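Long-range contacts in 23S rRNA (guanine(2535)-N(1))-methyltransferase (Streptomyces viridochromogenes, PDB 1O9G), which methylates N1 of guanosine 2535 in 23S ribosomal RNA, using S-adenosyl-L-methionine, and thereby confers resistance to the orthosomycin antibiotic avilamycin: residues Y28-V33 with G61-L65; R42-R46 with L227-K231; D50-T54 with S76-V80; V221-L227 with V238-D244. The protein carries 3 engineered substitutions. One frame throughout, in Å; residues are numbered along the deposited sequence.

Contact 1: Y28-V33 with G61-L65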
loop_
_atom_site.group_PDB
_atom_site.type_symbol
_atom_site.label_atom_id
_atom_site.label_comp_id
_atom_site.label_asym_id
_atom_site.label_seq_id
_atom_site.Cartn_x
_atom_site.Cartn_y
_atom_site.Cartn_z
ATOM N N TYR A 28 2.920 -12.606 -6.659
ATOM C CA TYR A 28 2.495 -11.630 -5.673
ATOM C C TYR A 28 1.009 -11.543 -5.640
ATOM O O TYR A 28 0.345 -11.557 -6.669
ATOM C CB TYR A 28 3.063 -10.252 -5.976
ATOM C CG TYR A 28 4.504 -10.223 -5.724
ATOM C CD1 TYR A 28 4.997 -10.001 -4.452
ATOM C CD2 TYR A 28 5.405 -10.549 -6.739
ATOM C CE1 TYR A 28 6.341 -10.037 -4.212
ATOM C CE2 TYR A 28 6.743 -10.588 -6.511
ATOM C CZ TYR A 28 7.218 -10.343 -5.247
ATOM O OH TYR A 28 8.570 -10.381 -5.026
ATOM N N PRO A 29 0.461 -11.416 -4.454
ATOM C CA PRO A 29 -0.980 -11.346 -4.325
ATOM C C PRO A 29 -1.486 -9.943 -4.632
ATOM O O PRO A 29 -0.773 -8.961 -4.530
ATOM C CB PRO A 29 -1.189 -11.652 -2.858
ATOM C CG PRO A 29 0.007 -11.055 -2.199
ATOM C CD PRO A 29 1.140 -11.281 -3.149
ATOM N N ALA A 30 -2.730 -9.894 -5.026
ATOM C CA ALA A 30 -3.452 -8.651 -5.028
ATOM C C ALA A 30 -3.782 -8.449 -3.541
ATOM O O ALA A 30 -3.356 -9.225 -2.668
ATOM C CB ALA A 30 -4.673 -8.787 -5.907
ATOM N N PHE A 31 -4.492 -7.403 -3.249
ATOM C CA PHE A 31 -5.051 -7.161 -1.937
ATOM C C PHE A 31 -6.491 -6.686 -2.167
ATOM O O PHE A 31 -6.727 -5.925 -3.085
ATOM C CB PHE A 31 -4.245 -6.074 -1.227
ATOM C CG PHE A 31 -4.503 -6.013 0.236
ATOM C CD1 PHE A 31 -3.787 -6.798 1.113
ATOM C CD2 PHE A 31 -5.490 -5.175 0.734
ATOM C CE1 PHE A 31 -4.073 -6.790 2.469
ATOM C CE2 PHE A 31 -5.749 -5.134 2.102
ATOM C CZ PHE A 31 -5.035 -5.912 2.957
ATOM N N PRO A 32 -7.466 -7.087 -1.348
ATOM C CA PRO A 32 -8.842 -6.612 -1.570
ATOM C C PRO A 32 -8.967 -5.103 -1.408
ATOM O O PRO A 32 -8.541 -4.579 -0.389
ATOM C CB PRO A 32 -9.665 -7.326 -0.494
ATOM C CG PRO A 32 -8.798 -8.311 0.089
ATOM C CD PRO A 32 -7.376 -8.006 -0.206
ATOM N N VAL A 33 -9.524 -4.425 -2.401
ATOM C CA VAL A 33 -9.670 -2.979 -2.365
ATOM C C VAL A 33 -10.456 -2.525 -1.141
ATOM O O VAL A 33 -10.082 -1.567 -0.479
ATOM C CB VAL A 33 -10.327 -2.463 -3.649
ATOM C CG1 VAL A 33 -10.589 -0.979 -3.562
ATOM C CG2 VAL A 33 -9.417 -2.792 -4.867
ATOM N N GLY A 61 6.129 -5.042 -2.522
ATOM C CA GLY A 61 5.842 -6.120 -3.432
ATOM C C GLY A 61 5.596 -5.602 -4.818
ATOM O O GLY A 61 6.384 -4.819 -5.327
ATOM N N SER A 62 4.485 -6.032 -5.400
ATOM C CA SER A 62 4.087 -5.636 -6.750
ATOM C C SER A 62 3.639 -4.198 -6.860
ATOM O O SER A 62 3.377 -3.711 -7.958
ATOM C CB SER A 62 2.917 -6.514 -7.203
ATOM O OG SER A 62 1.714 -6.183 -6.515
ATOM N N GLY A 63 3.469 -3.511 -5.724
ATOM C CA GLY A 63 3.010 -2.142 -5.712
ATOM C C GLY A 63 1.520 -1.970 -5.946
ATOM O O GLY A 63 1.043 -0.818 -6.008
ATOM N N TYR A 64 0.782 -3.072 -6.062
ATOM C CA TYR A 64 -0.642 -2.986 -6.327
ATOM C C TYR A 64 -1.323 -2.262 -5.171
ATOM O O TYR A 64 -2.179 -1.394 -5.386
ATOM C CB TYR A 64 -1.215 -4.401 -6.512
ATOM C CG TYR A 64 -2.699 -4.398 -6.605
ATOM C CD1 TYR A 64 -3.329 -4.094 -7.803
ATOM C CD2 TYR A 64 -3.480 -4.701 -5.504
ATOM C CE1 TYR A 64 -4.715 -4.036 -7.890
ATOM C CE2 TYR A 64 -4.874 -4.677 -5.579
ATOM C CZ TYR A 64 -5.482 -4.355 -6.769
ATOM O OH TYR A 64 -6.849 -4.298 -6.868
ATOM N N LEU A 65 -1.019 -2.654 -3.936
ATOM C CA LEU A 65 -1.663 -2.085 -2.774
ATOM C C LEU A 65 -1.471 -0.566 -2.693
ATOM O O LEU A 65 -2.422 0.197 -2.519
ATOM C CB LEU A 65 -1.217 -2.786 -1.491
ATOM C CG LEU A 65 -1.721 -2.249 -0.160
ATOM C CD1 LEU A 65 -3.254 -2.140 -0.108
ATOM C CD2 LEU A 65 -1.199 -3.143 0.974
HETATM O O HOH W 1 2.351 -7.666 -3.859
HETATM O O HOH W 2 -7.914 -6.698 -5.502
#
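Y64 reaches the A30-F31 backbone because its CG stands anti to the backbone N (chi1 172°), and the same choice at F31 (chi1 -164°) lays that ring beside L65. Y64 meets the chain in two ways. Its ring carries A30 CB over one face, with CB 4.1 Å from Y64 CE2, while F31 O lies at the ring edge, in its plane, 3.3 Å from Y64 CE2. Beyond the ring, Y64 OH sits 3.6 Å from V33 CG2. A water donates to both F31 O and Y64 OH, and the hydroxyl is also hydrogen-bonded to L16 O. F31 and L65 run side by side in the same direction, F31 CD2 being 3.9 Å from L65 CD1, and helix 33-45 adds A36 and I39 to this apolar patch. The glycine-rich turn 61-63 follows the first strand of a Rossmann-like sheet and leads into helix 64-72, the position where class I methyltransferases commonly bind S-adenosyl-L-methionine. Within it S62 OG accepts from Y64 N at 3.3 Å, an ST turn just before the helix, whose N-cap position is G63. Y28 lies over this turn: S62 N is above one face of its ring, and its CB packs 3.9 Å from S62 CB. A second water accepts from S62 N and gives a weak bond to P29 O.

Contact 2: R42-R46 with L227-K231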
loop_
_atom_site.group_PDB
_atom_site.type_symbol
_atom_site.label_atom_id
_atom_site.label_comp_id
_atom_site.label_asym_id
_atom_site.label_seq_id
_atom_site.Cartn_x
_atom_site.Cartn_y
_atom_site.Cartn_z
ATOM N N ARG A 42 -8.886 3.870 8.708
ATOM C CA ARG A 42 -8.662 3.702 10.134
ATOM C C ARG A 42 -7.357 4.378 10.573
ATOM O O ARG A 42 -7.282 4.964 11.652
ATOM C CB ARG A 42 -8.646 2.218 10.553
ATOM C CG ARG A 42 -10.036 1.592 10.553
ATOM C CD ARG A 42 -10.025 0.109 10.835
ATOM N NE ARG A 42 -11.357 -0.498 10.829
ATOM C CZ ARG A 42 -11.826 -1.312 11.760
ATOM N NH1 ARG A 42 -11.131 -1.600 12.847
ATOM N NH2 ARG A 42 -13.023 -1.843 11.598
ATOM N N ALA A 43 -6.323 4.271 9.763
ATOM C CA ALA A 43 -5.074 4.920 10.082
ATOM C C ALA A 43 -5.228 6.438 10.071
ATOM O O ALA A 43 -4.744 7.139 10.966
ATOM C CB ALA A 43 -4.000 4.480 9.121
ATOM N N LEU A 44 -5.876 6.976 9.043
ATOM C CA LEU A 44 -6.092 8.419 8.971
ATOM C C LEU A 44 -6.833 8.901 10.213
ATOM O O LEU A 44 -6.570 10.006 10.687
ATOM C CB LEU A 44 -6.915 8.795 7.741
ATOM C CG LEU A 44 -6.276 8.665 6.359
ATOM C CD1 LEU A 44 -7.282 9.138 5.302
ATOM C CD2 LEU A 44 -5.002 9.442 6.287
ATOM N N ALA A 45 -7.760 8.097 10.749
ATOM C CA ALA A 45 -8.548 8.502 11.906
ATOM C C ALA A 45 -7.712 8.597 13.161
ATOM O O ALA A 45 -8.132 9.205 14.131
ATOM C CB ALA A 45 -9.716 7.558 12.135
ATOM N N ARG A 46 -6.537 7.982 13.156
ATOM C CA ARG A 46 -5.617 8.024 14.310
ATOM C C ARG A 46 -4.502 9.082 14.206
ATOM O O ARG A 46 -3.662 9.227 15.092
ATOM C CB ARG A 46 -5.015 6.637 14.531
ATOM C CG ARG A 46 -6.028 5.561 14.778
ATOM C CD ARG A 46 -6.167 5.253 16.219
ATOM N NE ARG A 46 -7.180 4.245 16.527
ATOM C CZ ARG A 46 -7.732 4.116 17.711
ATOM N NH1 ARG A 46 -7.366 4.920 18.699
ATOM N NH2 ARG A 46 -8.655 3.186 17.922
ATOM N N LEU A 227 -2.694 0.467 18.872
ATOM C CA LEU A 227 -3.743 1.478 18.793
ATOM C C LEU A 227 -5.084 0.825 18.484
ATOM O O LEU A 227 -6.098 1.204 19.040
ATOM C CB LEU A 227 -3.466 2.530 17.712
ATOM C CG LEU A 227 -2.216 3.381 17.807
ATOM C CD1 LEU A 227 -2.047 4.178 16.522
ATOM C CD2 LEU A 227 -2.263 4.299 18.997
ATOM N N GLU A 228 -5.059 -0.136 17.568
ATOM C CA GLU A 228 -6.255 -0.741 16.978
ATOM C C GLU A 228 -5.902 -2.053 16.231
ATOM O O GLU A 228 -4.802 -2.200 15.691
ATOM C CB GLU A 228 -6.878 0.239 15.978
ATOM C CG GLU A 228 -8.345 -0.001 15.689
ATOM C CD GLU A 228 -8.956 1.054 14.788
ATOM O OE1 GLU A 228 -8.723 2.262 14.987
ATOM O OE2 GLU A 228 -9.712 0.682 13.885
ATOM N N ARG A 229 -6.861 -2.979 16.224
ATOM C CA ARG A 229 -6.792 -4.230 15.497
ATOM C C ARG A 229 -8.079 -4.462 14.716
ATOM O O ARG A 229 -9.126 -3.963 15.079
ATOM C CB ARG A 229 -6.613 -5.386 16.455
ATOM C CG ARG A 229 -5.265 -5.487 17.066
ATOM C CD ARG A 229 -5.198 -6.634 18.034
ATOM N NE ARG A 229 -3.925 -6.688 18.734
ATOM C CZ ARG A 229 -2.797 -7.146 18.213
ATOM N NH1 ARG A 229 -2.761 -7.610 16.977
ATOM N NH2 ARG A 229 -1.697 -7.137 18.944
ATOM N N LEU A 230 -7.968 -5.181 13.605
ATOM C CA LEU A 230 -9.129 -5.706 12.915
ATOM C C LEU A 230 -8.887 -7.106 12.348
ATOM O O LEU A 230 -7.745 -7.525 12.146
ATOM C CB LEU A 230 -9.664 -4.716 11.867
ATOM C CG LEU A 230 -8.916 -4.550 10.549
ATOM C CD1 LEU A 230 -8.887 -5.823 9.704
ATOM C CD2 LEU A 230 -9.550 -3.439 9.718
ATOM N N LYS A 231 -9.987 -7.828 12.150
ATOM C CA LYS A 231 -10.014 -9.153 11.536
ATOM C C LYS A 231 -11.120 -9.156 10.496
ATOM O O LYS A 231 -12.287 -8.928 10.839
ATOM C CB LYS A 231 -10.337 -10.212 12.589
ATOM C CG LYS A 231 -9.302 -10.318 13.698
ATOM C CD LYS A 231 -9.831 -11.154 14.868
ATOM C CE LYS A 231 -9.879 -12.645 14.514
ATOM N NZ LYS A 231 -10.735 -13.444 15.443
HETATM O O HOH W 3 -9.192 4.352 13.517
#
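The end of helix 33-45 lies alongside the edge strand 228-232, with R42 CA 8.5 Å from E228 CA and R46 CA 8.2 Å from L227 CA. Between them E228 holds an arginine at each carboxylate oxygen, its CG anti to the backbone N (chi1 -158°) and the chain extended beyond CG, which places the carboxylate between R42 and R46. R46, bent at chi2, grips side-on: NE and NH2 both donate to E228 OE1, NE at 2.9 Å and NH2 at 3.1 Å, and the oxygen lies in the guanidinium plane. E228 OE1 accepts from R46 NE on its anti lone pair, whereas NH2 comes from above the carboxylate plane, the two planes being turned 64° apart. L227 O lies over one face of the same guanidinium, and the aliphatic R46 CD packs 4.1 Å from L227 CB. R42 crosses E228 at about a right angle. Its salt bridge, R42 NH1 to E228 OE2 at 2.9 Å, is only weakly directed as a hydrogen bond, and L230 lies over a face of the R42 guanidinium, with L230 CB 3.6 Å from R42 NH1. R42 NE forms a further salt bridge with E38. A water donates to both R42 O and E228 OE1, tying the carboxylate to the backbone of the helix as well. R5 also bridges to E228 OE2; a carboxylate bridged to three arginines probably stays ionised, and it links the C-terminal end of helix 33-45 to the edge strand.

Contact 3: D50-T54 with S76-V80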
loop_
_atom_site.group_PDB
_atom_site.type_symbol
_atom_site.label_atom_id
_atom_site.label_comp_id
_atom_site.label_asym_id
_atom_site.label_seq_id
_atom_site.Cartn_x
_atom_site.Cartn_y
_atom_site.Cartn_z
ATOM N N ASP A 50 -5.896 16.383 9.748
ATOM C CA ASP A 50 -6.253 15.836 8.434
ATOM C C ASP A 50 -5.628 16.552 7.235
ATOM O O ASP A 50 -6.146 16.505 6.121
ATOM C CB ASP A 50 -7.770 15.695 8.297
ATOM C CG ASP A 50 -8.492 17.004 8.435
ATOM O OD1 ASP A 50 -7.823 18.056 8.334
ATOM O OD2 ASP A 50 -9.733 17.114 8.640
ATOM N N GLY A 51 -4.463 17.156 7.428
ATOM C CA GLY A 51 -3.710 17.697 6.295
ATOM C C GLY A 51 -3.241 16.591 5.341
ATOM O O GLY A 51 -3.368 15.391 5.643
ATOM N N PRO A 52 -2.680 16.973 4.194
ATOM C CA PRO A 52 -2.235 15.981 3.202
ATOM C C PRO A 52 -1.262 14.969 3.804
ATOM O O PRO A 52 -0.292 15.391 4.462
ATOM C CB PRO A 52 -1.536 16.839 2.143
ATOM C CG PRO A 52 -2.142 18.184 2.298
ATOM C CD PRO A 52 -2.390 18.349 3.766
ATOM N N VAL A 53 -1.463 13.672 3.526
ATOM C CA VAL A 53 -0.657 12.604 4.113
ATOM C C VAL A 53 0.424 12.091 3.152
ATOM O O VAL A 53 0.201 11.931 1.940
ATOM C CB VAL A 53 -1.597 11.448 4.539
ATOM C CG1 VAL A 53 -0.939 10.094 4.638
ATOM C CG2 VAL A 53 -2.371 11.843 5.815
ATOM N N THR A 54 1.599 11.789 3.709
ATOM C CA THR A 54 2.612 11.047 3.024
ATOM C C THR A 54 2.499 9.597 3.470
ATOM O O THR A 54 2.559 9.297 4.671
ATOM C CB THR A 54 3.977 11.619 3.352
ATOM O OG1 THR A 54 4.058 12.950 2.798
ATOM C CG2 THR A 54 5.074 10.770 2.739
ATOM N N SER A 76 -6.552 12.736 -0.365
ATOM C CA SER A 76 -5.992 12.742 0.986
ATOM C C SER A 76 -4.470 12.638 1.018
ATOM O O SER A 76 -3.888 12.620 2.109
ATOM C CB SER A 76 -6.563 11.584 1.797
ATOM O OG SER A 76 -7.973 11.643 1.859
ATOM N N LEU A 77 -3.824 12.586 -0.133
ATOM C CA LEU A 77 -2.407 12.254 -0.211
ATOM C C LEU A 77 -1.557 13.368 -0.800
ATOM O O LEU A 77 -1.952 13.994 -1.789
ATOM C CB LEU A 77 -2.211 10.992 -1.030
ATOM C CG LEU A 77 -2.720 9.687 -0.434
ATOM C CD1 LEU A 77 -2.761 8.597 -1.506
ATOM C CD2 LEU A 77 -1.898 9.278 0.734
ATOM N N ARG A 78 -0.408 13.606 -0.172
ATOM C CA ARG A 78 0.641 14.506 -0.645
ATOM C C ARG A 78 1.555 13.753 -1.620
ATOM O O ARG A 78 1.995 14.303 -2.613
ATOM C CB ARG A 78 1.484 15.000 0.560
ATOM C CG ARG A 78 2.690 15.841 0.176
ATOM C CD ARG A 78 3.489 16.366 1.338
ATOM N NE ARG A 78 2.760 17.402 2.061
ATOM C CZ ARG A 78 2.615 18.668 1.647
ATOM N NH1 ARG A 78 3.140 19.082 0.488
ATOM N NH2 ARG A 78 1.932 19.529 2.397
ATOM N N GLN A 79 1.923 12.527 -1.267
ATOM C CA GLN A 79 2.920 11.747 -2.000
ATOM C C GLN A 79 2.904 10.333 -1.454
ATOM O O GLN A 79 2.483 10.118 -0.305
ATOM C CB GLN A 79 4.327 12.312 -1.847
ATOM C CG GLN A 79 4.841 12.185 -0.473
ATOM C CD GLN A 79 6.215 12.758 -0.269
ATOM O OE1 GLN A 79 7.198 12.225 -0.804
ATOM N NE2 GLN A 79 6.304 13.832 0.533
ATOM N N VAL A 80 3.382 9.400 -2.248
ATOM C CA VAL A 80 3.594 8.041 -1.806
ATOM C C VAL A 80 5.047 7.637 -2.047
ATOM O O VAL A 80 5.720 8.116 -2.957
ATOM C CB VAL A 80 2.609 7.042 -2.485
ATOM C CG1 VAL A 80 1.185 7.398 -2.162
ATOM C CG2 VAL A 80 2.771 7.003 -3.970
HETATM O O HOH W 4 1.051 17.657 4.795
#
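V53 is gripped through both its backbone N and its carbonyl O by segment 76-80: V53 N donates to S76 O at 3.0 Å, and V53 O accepts from R78 N at 2.8 Å. L77 CA adds a CA-H...O contact to V53 O at 3.4 Å. These links pair V53 with L77 in parallel, and their side chains meet on one face of the sheet, where V53 CG1 lies 4.1 Å from L77 CD2. T54 and Q79 form the next bridge, with side chains on the other face. Q79 CG takes the position between the backbone N and the carbonyl carbon (chi1 67°) and comes to 3.5 Å from T54 CG2. Q79 NE2 gives T54 OG1 a weak hydrogen bond, while Q79 OE1 is bonded to S167 OG. Near the strand ends P52 CB packs 3.9 Å from R78 CB, and a water donates to P52 O and accepts from R78 NH2. Further out, helix 33-45 backs the V53 and L77 face through L44 and F40, and D170 OD2 accepts from T54 N. The step from V53-L77 to T54-Q79 skips one residue, R78, making a beta bulge at the point where the second strand turns a corner. The contact joins the N-terminal ends of the two parallel strands of a beta-alpha-beta unit, strand 53-57, helix 64-72 and strand 77-84, in the Rossmann-like sheet of class I methyltransferases.

Contact 4: V221-L227 with V238-D244. Engineered in segment 238-244: M239 (natural residue Leu).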
loop_
_atom_site.group_PDB
_atom_site.type_symbol
_atom_site.label_atom_id
_atom_site.label_comp_id
_atom_site.label_asym_id
_atom_site.label_seq_id
_atom_site.Cartn_x
_atom_site.Cartn_y
_atom_site.Cartn_z
ATOM N N VAL A 221 2.439 -7.788 18.570
ATOM C CA VAL A 221 3.233 -6.555 18.715
ATOM C C VAL A 221 3.740 -6.248 20.131
ATOM O O VAL A 221 4.626 -5.402 20.290
ATOM C CB VAL A 221 2.487 -5.289 18.174
ATOM C CG1 VAL A 221 2.176 -5.439 16.696
ATOM C CG2 VAL A 221 1.213 -4.996 18.962
ATOM N N ALA A 222 3.190 -6.916 21.148
ATOM C CA ALA A 222 3.630 -6.725 22.531
ATOM C C ALA A 222 5.155 -6.803 22.590
ATOM O O ALA A 222 5.741 -7.635 21.906
ATOM C CB ALA A 222 3.008 -7.783 23.433
ATOM N N PRO A 223 5.812 -5.960 23.392
ATOM C CA PRO A 223 5.172 -5.092 24.387
ATOM C C PRO A 223 4.672 -3.745 23.869
ATOM O O PRO A 223 4.174 -2.972 24.679
ATOM C CB PRO A 223 6.298 -4.870 25.404
ATOM C CG PRO A 223 7.552 -4.892 24.576
ATOM C CD PRO A 223 7.279 -5.794 23.397
ATOM N N VAL A 224 4.784 -3.468 22.567
ATOM C CA VAL A 224 4.195 -2.252 22.021
ATOM C C VAL A 224 2.686 -2.374 22.194
ATOM O O VAL A 224 2.136 -3.453 22.029
ATOM C CB VAL A 224 4.551 -2.022 20.525
ATOM C CG1 VAL A 224 3.995 -0.686 20.041
ATOM C CG2 VAL A 224 6.066 -2.086 20.284
ATOM N N LYS A 225 2.022 -1.288 22.572
ATOM C CA LYS A 225 0.566 -1.289 22.684
ATOM C C LYS A 225 -0.034 -1.046 21.319
ATOM O O LYS A 225 0.410 -0.170 20.621
ATOM C CB LYS A 225 0.100 -0.174 23.618
ATOM C CG LYS A 225 -1.408 -0.166 23.913
ATOM C CD LYS A 225 -1.774 -1.062 25.088
ATOM C CE LYS A 225 -3.296 -1.150 25.255
ATOM N NZ LYS A 225 -3.706 -2.137 26.283
ATOM N N ALA A 226 -1.049 -1.816 20.956
ATOM C CA ALA A 226 -1.752 -1.631 19.696
ATOM C C ALA A 226 -2.734 -0.466 19.818
ATOM O O ALA A 226 -3.529 -0.418 20.754
ATOM C CB ALA A 226 -2.515 -2.905 19.339
ATOM N N LEU A 227 -2.694 0.467 18.872
ATOM C CA LEU A 227 -3.743 1.478 18.793
ATOM C C LEU A 227 -5.084 0.825 18.484
ATOM O O LEU A 227 -6.098 1.204 19.040
ATOM C CB LEU A 227 -3.466 2.530 17.712
ATOM C CG LEU A 227 -2.216 3.381 17.807
ATOM C CD1 LEU A 227 -2.047 4.178 16.522
ATOM C CD2 LEU A 227 -2.263 4.299 18.997
ATOM N N VAL A 238 -2.996 -4.700 12.353
ATOM C CA VAL A 238 -2.706 -4.021 13.606
ATOM C C VAL A 238 -2.068 -2.682 13.246
ATOM O O VAL A 238 -1.367 -2.575 12.259
ATOM C CB VAL A 238 -1.802 -4.880 14.529
ATOM C CG1 VAL A 238 -0.427 -5.089 13.934
ATOM C CG2 VAL A 238 -1.740 -4.255 15.913
HETATM N N MSE A 239 -2.371 -1.678 14.074
HETATM C CA MSE A 239 -1.774 -0.359 13.911
HETATM C C MSE A 239 -1.120 0.065 15.206
HETATM O O MSE A 239 -1.673 -0.134 16.257
HETATM C CB MSE A 239 -2.861 0.676 13.615
HETATM C CG MSE A 239 -3.707 0.402 12.415
HETATM SE SE MSE A 239 -5.032 1.778 12.173
HETATM C CE MSE A 239 -5.139 2.479 14.022
ATOM N N VAL A 240 0.053 0.664 15.071
ATOM C CA VAL A 240 0.787 1.207 16.195
ATOM C C VAL A 240 1.294 2.609 15.866
ATOM O O VAL A 240 1.454 2.989 14.735
ATOM C CB VAL A 240 2.017 0.310 16.586
ATOM C CG1 VAL A 240 1.569 -1.075 17.032
ATOM C CG2 VAL A 240 2.999 0.239 15.509
ATOM N N ARG A 241 1.556 3.376 16.907
ATOM C CA ARG A 241 2.120 4.682 16.755
ATOM C C ARG A 241 3.635 4.615 16.866
ATOM O O ARG A 241 4.142 3.960 17.762
ATOM C CB ARG A 241 1.581 5.592 17.847
ATOM C CG ARG A 241 2.177 6.977 17.800
ATOM C CD ARG A 241 1.297 8.080 18.311
ATOM N NE ARG A 241 -0.015 8.098 17.691
ATOM C CZ ARG A 241 -1.161 7.799 18.292
ATOM N NH1 ARG A 241 -1.177 7.364 19.560
ATOM N NH2 ARG A 241 -2.315 7.925 17.612
ATOM N N ALA A 242 4.326 5.364 16.031
ATOM C CA ALA A 242 5.796 5.360 16.004
ATOM C C ALA A 242 6.373 5.688 17.383
ATOM O O ALA A 242 7.225 4.957 17.871
ATOM C CB ALA A 242 6.316 6.312 14.962
ATOM N N ALA A 243 5.862 6.731 18.028
ATOM C CA ALA A 243 6.349 7.129 19.366
ATOM C C ALA A 243 6.218 5.995 20.356
ATOM O O ALA A 243 7.083 5.825 21.227
ATOM C CB ALA A 243 5.610 8.339 19.870
ATOM N N ASP A 244 5.133 5.235 20.271
ATOM C CA ASP A 244 4.913 4.110 21.179
ATOM C C ASP A 244 5.893 2.986 20.939
ATOM O O ASP A 244 6.342 2.339 21.889
ATOM C CB ASP A 244 3.481 3.563 21.076
ATOM C CG ASP A 244 2.421 4.550 21.545
ATOM O OD1 ASP A 244 2.722 5.473 22.338
ATOM O OD2 ASP A 244 1.230 4.443 21.216
HETATM O O HOH W 5 0.752 2.294 19.492
HETATM O O HOH W 6 4.341 0.924 23.437
#
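V221 and V238 slide past one another in opposite directions, CG1 against CG1 at 3.8 Å, while V224 crosses V240 at about a right angle with V224 CG1 3.9 Å from V240 CG1. A226 CB meets V238 CG2, the branch anti to the backbone N, at 3.8 Å. The loop 221-227 thus lays a row of small apolar side chains on the face of strand 235-241 that carries V238 and V240. L227 belongs to the other side. Its side chain crosses R241 at about a right angle and lies over one face of the guanidinium, L227 CD2 being 3.3 Å from R241 NH1; R241 NH2 is hydrogen-bonded to R46 O. L227 CB also approaches CE of M239, an engineered residue present as selenomethionine, at 4.1 Å. The backbone is joined by L227 N, which donates to M239 O at 2.9 Å. One water gathers three polar groups near the start of helix 242-247: it donates to K225 O and D244 OD2 and accepts from the N of R241, the N-cap residue. A second water, donating to D244 O, accepts only weakly from K225 N. The loop enters strand 228-232, which pairs antiparallel with strand 235-241; on its other flank strand 235-241 bonds to strand 209-214, and V245 of helix 242-247 packs on V224 and V240.

From the N terminus, the loop 28-33 leads into helix 33-45, and contact 1 closes over that helix and strand 53-57 when the chain reaches 61-65. Contact 2 starts later in the same helix and closes the longest loop, ending at edge strand 228-232, so it crosses contact 1. Contact 3, between neighbouring parallel strands, crosses contact 1 but is nested inside contact 2, which it touches where L44 packs on V53. Contact 4 begins before contact 2 closes and crosses it; the two share L227 and adjoin across strands 228-232 and 235-241. Contacts 2, 3 and 4 all reach the one sheet, contact 3 among its parallel strands and contacts 2 and 4 at its antiparallel end.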